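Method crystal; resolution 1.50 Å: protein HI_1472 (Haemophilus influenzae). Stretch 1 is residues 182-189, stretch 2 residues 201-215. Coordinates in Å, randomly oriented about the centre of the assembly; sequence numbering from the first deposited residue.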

# COMPACT_ATOMS: atom_id res chain seq x y z
N LYS A 182 -6.58 26.41 1.59
CA LYS A 182 -6.46 25.99 3.01
C LYS A 182 -6.00 24.59 3.19
O LYS A 182 -5.50 24.24 4.26
CB LYS A 182 -7.80 26.12 3.77
CG LYS A 182 -8.41 27.61 3.92
CD LYS A 182 -7.46 28.53 4.71
CE LYS A 182 -8.20 29.84 5.19
NZ LYS A 182 -9.37 29.50 6.07
N ARG A 183 -6.22 23.75 2.20
CA ARG A 183 -5.69 22.37 2.31
C ARG A 183 -4.26 22.35 2.77
O ARG A 183 -3.38 23.11 2.26
CB ARG A 183 -5.91 21.77 0.89
CG ARG A 183 -5.85 20.34 0.72
CD ARG A 183 -6.21 20.08 -0.83
NE ARG A 183 -7.67 19.90 -1.05
CZ ARG A 183 -8.33 18.80 -0.62
NH1 ARG A 183 -7.67 17.82 0.02
NH2 ARG A 183 -9.67 18.62 -0.77
N VAL A 184 -3.95 21.40 3.67
CA VAL A 184 -2.64 21.38 4.41
C VAL A 184 -1.56 20.83 3.48
O VAL A 184 -1.74 19.71 2.90
CB VAL A 184 -2.76 20.51 5.70
CG1 VAL A 184 -1.33 20.45 6.34
CG2 VAL A 184 -3.78 21.07 6.65
N ARG A 185 -0.50 21.61 3.21
CA ARG A 185 0.63 21.16 2.32
C ARG A 185 1.58 20.23 3.05
O ARG A 185 2.26 20.61 4.00
CB ARG A 185 1.37 22.38 1.80
CG ARG A 185 0.40 23.16 0.82
CD ARG A 185 1.00 24.47 0.26
NE ARG A 185 2.37 24.27 -0.28
CZ ARG A 185 2.76 23.73 -1.44
NH1 ARG A 185 1.88 23.21 -2.36
NH2 ARG A 185 4.11 23.72 -1.68
N THR A 186 1.67 18.98 2.51
CA THR A 186 2.23 17.87 3.22
C THR A 186 3.24 17.17 2.35
O THR A 186 3.06 17.22 1.12
CB THR A 186 1.07 16.92 3.63
OG1 THR A 186 0.04 17.62 4.37
CG2 THR A 186 1.52 15.77 4.45
N TYR A 187 4.25 16.56 2.98
CA TYR A 187 5.31 15.93 2.19
C TYR A 187 5.58 14.58 2.80
O TYR A 187 5.74 14.47 4.02
CB TYR A 187 6.57 16.80 2.34
CG TYR A 187 7.79 16.19 1.62
CD1 TYR A 187 7.93 16.32 0.21
CD2 TYR A 187 8.80 15.54 2.34
CE1 TYR A 187 9.05 15.76 -0.46
CE2 TYR A 187 9.95 14.96 1.63
CZ TYR A 187 10.04 15.12 0.25
OH TYR A 187 11.13 14.49 -0.29
N MET A 188 5.72 13.58 1.92
CA MET A 188 6.07 12.24 2.35
C MET A 188 7.59 12.01 2.19
O MET A 188 8.09 11.94 1.10
CB MET A 188 5.19 11.24 1.52
CG MET A 188 5.58 9.85 1.72
SD MET A 188 5.58 9.25 3.43
CE MET A 188 4.03 9.44 3.80
N ALA A 189 8.28 11.85 3.29
CA ALA A 189 9.76 11.67 3.23
C ALA A 189 10.11 10.17 3.43
O ALA A 189 9.89 9.61 4.49
CB ALA A 189 10.42 12.55 4.37
N TYR A 201 -1.16 6.39 -4.66
CA TYR A 201 -2.15 6.46 -3.51
C TYR A 201 -1.78 7.55 -2.40
O TYR A 201 -2.66 8.19 -1.79
CB TYR A 201 -2.39 5.08 -2.85
CG TYR A 201 -3.30 5.22 -1.65
CD1 TYR A 201 -4.63 5.65 -1.82
CD2 TYR A 201 -2.75 5.05 -0.35
CE1 TYR A 201 -5.42 5.91 -0.69
CE2 TYR A 201 -3.47 5.27 0.77
CZ TYR A 201 -4.83 5.67 0.61
OH TYR A 201 -5.62 5.97 1.68
N THR A 202 -0.47 7.72 -2.22
CA THR A 202 0.06 8.74 -1.26
C THR A 202 -0.77 10.05 -1.35
O THR A 202 -1.34 10.52 -0.33
CB THR A 202 1.54 9.00 -1.52
OG1 THR A 202 2.29 7.74 -1.60
CG2 THR A 202 2.12 9.89 -0.41
N GLY A 203 -0.85 10.63 -2.56
CA GLY A 203 -1.49 12.00 -2.67
C GLY A 203 -3.01 11.87 -2.43
O GLY A 203 -3.67 12.84 -2.06
N LEU A 204 -3.62 10.69 -2.73
CA LEU A 204 -5.05 10.43 -2.52
C LEU A 204 -5.34 10.38 -1.05
O LEU A 204 -6.33 10.92 -0.55
CB LEU A 204 -5.55 9.14 -3.19
CG LEU A 204 -5.68 9.37 -4.75
CD1 LEU A 204 -5.71 8.06 -5.41
CD2 LEU A 204 -7.00 10.07 -4.99
N MET A 205 -4.45 9.72 -0.30
CA MET A 205 -4.68 9.67 1.18
C MET A 205 -4.65 11.08 1.76
O MET A 205 -5.54 11.41 2.53
CB MET A 205 -3.63 8.83 1.91
CG MET A 205 -3.86 8.75 3.45
SD MET A 205 -2.46 7.68 4.12
CE MET A 205 -1.09 8.80 4.07
N MET A 206 -3.72 11.87 1.24
CA MET A 206 -3.61 13.27 1.69
C MET A 206 -4.89 14.02 1.26
O MET A 206 -5.58 14.65 2.12
CB MET A 206 -2.39 13.89 1.06
CG MET A 206 -1.14 13.24 1.68
SD MET A 206 0.29 14.04 0.99
CE MET A 206 1.74 13.20 1.76
N GLU A 207 -5.37 13.82 0.04
CA GLU A 207 -6.58 14.61 -0.38
C GLU A 207 -7.81 14.30 0.44
O GLU A 207 -8.61 15.20 0.84
CB GLU A 207 -6.90 14.28 -1.85
CG GLU A 207 -5.94 14.97 -2.77
CD GLU A 207 -6.12 14.49 -4.26
OE1 GLU A 207 -7.12 13.74 -4.49
OE2 GLU A 207 -5.35 14.94 -5.09
N HIS A 208 -8.01 13.02 0.75
CA HIS A 208 -9.20 12.59 1.48
C HIS A 208 -9.20 13.08 2.95
O HIS A 208 -10.22 13.15 3.58
CB HIS A 208 -9.34 11.08 1.43
CG HIS A 208 -9.83 10.59 0.10
ND1 HIS A 208 -11.17 10.49 -0.24
CD2 HIS A 208 -9.13 10.13 -0.98
CE1 HIS A 208 -11.28 10.02 -1.49
NE2 HIS A 208 -10.05 9.83 -1.96
N ALA A 209 -8.01 13.39 3.45
CA ALA A 209 -7.94 13.90 4.82
C ALA A 209 -7.67 15.41 4.84
O ALA A 209 -7.13 15.97 5.79
CB ALA A 209 -6.84 13.11 5.62
N GLY A 210 -8.00 16.10 3.74
CA GLY A 210 -7.92 17.61 3.80
C GLY A 210 -6.54 18.19 3.64
O GLY A 210 -6.25 19.34 4.13
N ALA A 211 -5.65 17.46 2.86
CA ALA A 211 -4.29 17.81 2.65
C ALA A 211 -3.94 17.67 1.22
O ALA A 211 -4.80 17.34 0.41
CB ALA A 211 -3.34 16.90 3.52
N TYR A 212 -2.73 17.99 0.90
CA TYR A 212 -2.25 17.99 -0.48
C TYR A 212 -0.80 17.61 -0.52
O TYR A 212 -0.04 18.10 0.29
CB TYR A 212 -2.39 19.40 -1.07
CG TYR A 212 -1.74 19.43 -2.41
CD1 TYR A 212 -2.19 18.50 -3.43
CD2 TYR A 212 -0.61 20.27 -2.65
CE1 TYR A 212 -1.58 18.43 -4.72
CE2 TYR A 212 0.08 20.17 -3.94
CZ TYR A 212 -0.44 19.23 -4.95
OH TYR A 212 0.23 19.20 -6.15
N ASN A 213 -0.41 16.74 -1.45
CA ASN A 213 0.95 16.24 -1.58
C ASN A 213 1.77 17.29 -2.35
O ASN A 213 1.62 17.36 -3.60
CB ASN A 213 0.95 14.85 -2.33
CG ASN A 213 2.34 14.35 -2.57
OD1 ASN A 213 3.32 14.98 -2.19
ND2 ASN A 213 2.46 13.11 -3.11
N VAL A 214 2.67 18.05 -1.67
CA VAL A 214 3.39 19.14 -2.38
C VAL A 214 4.20 18.68 -3.62
O VAL A 214 4.36 19.47 -4.56
CB VAL A 214 4.31 19.92 -1.41
CG1 VAL A 214 3.47 20.35 -0.25
CG2 VAL A 214 5.42 19.03 -0.87
N ALA A 215 4.65 17.42 -3.62
CA ALA A 215 5.53 16.87 -4.70
C ALA A 215 4.72 16.50 -5.96
O ALA A 215 5.32 16.38 -7.05
CB ALA A 215 6.20 15.65 -4.24
O HOH W 1 -11.08 16.20 -0.67
O HOH W 2 5.54 14.15 -0.91

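The contact is a βαβ-like fit: two parallel strands zipped edge to edge, with the helix that precedes the second one packed against the side of the sheet bearing T186. The zipper sets the spacing. V184 N donates to G210 O (3.1 Å), Y212 N to V184 O (2.8 Å), T186 N to Y212 O (2.9 Å) and V214 N to T186 O (2.9 Å), so V184 and T186 each give and take one bond while R185, between them, turns its backbone polar groups elsewhere.

This register pairs V184 with A211 and T186 with N213 on one face, R185 with Y212 on the other. On the first face A211 offers only a methyl, and two neighbours close in on its small bump: V184 CB lies 4.3 Å from A211 CB, and T186 OG1 3.6 Å from the same atom. That hydroxyl is not left unpaired, since T186 OG1 donates back to V184 O at 3.1 Å. The extended side chain of M206 then reaches from the helix to the strand, its CE touching T186 CG2 at 3.7 Å and M188 CB at 4.0 Å. T202, one turn earlier, continues the row, with CG2 3.9 Å from M188 CB.

V214 is a forked bump beyond the paired residues. Its CG1 meets R185 CB at 3.6 Å and lies over one face of the R185 guanidinium; its CG2 meets the edge of the Y187 ring, 3.8 Å from CD1.

At the other end, R183 fills the turn between helix and strand. Its NH1 donates to both E207 O and A211 O, each at 2.9 Å, tying the last part of the helix to the new strand. G210, with phi of 80°, makes the bend in a conformation that favours glycine.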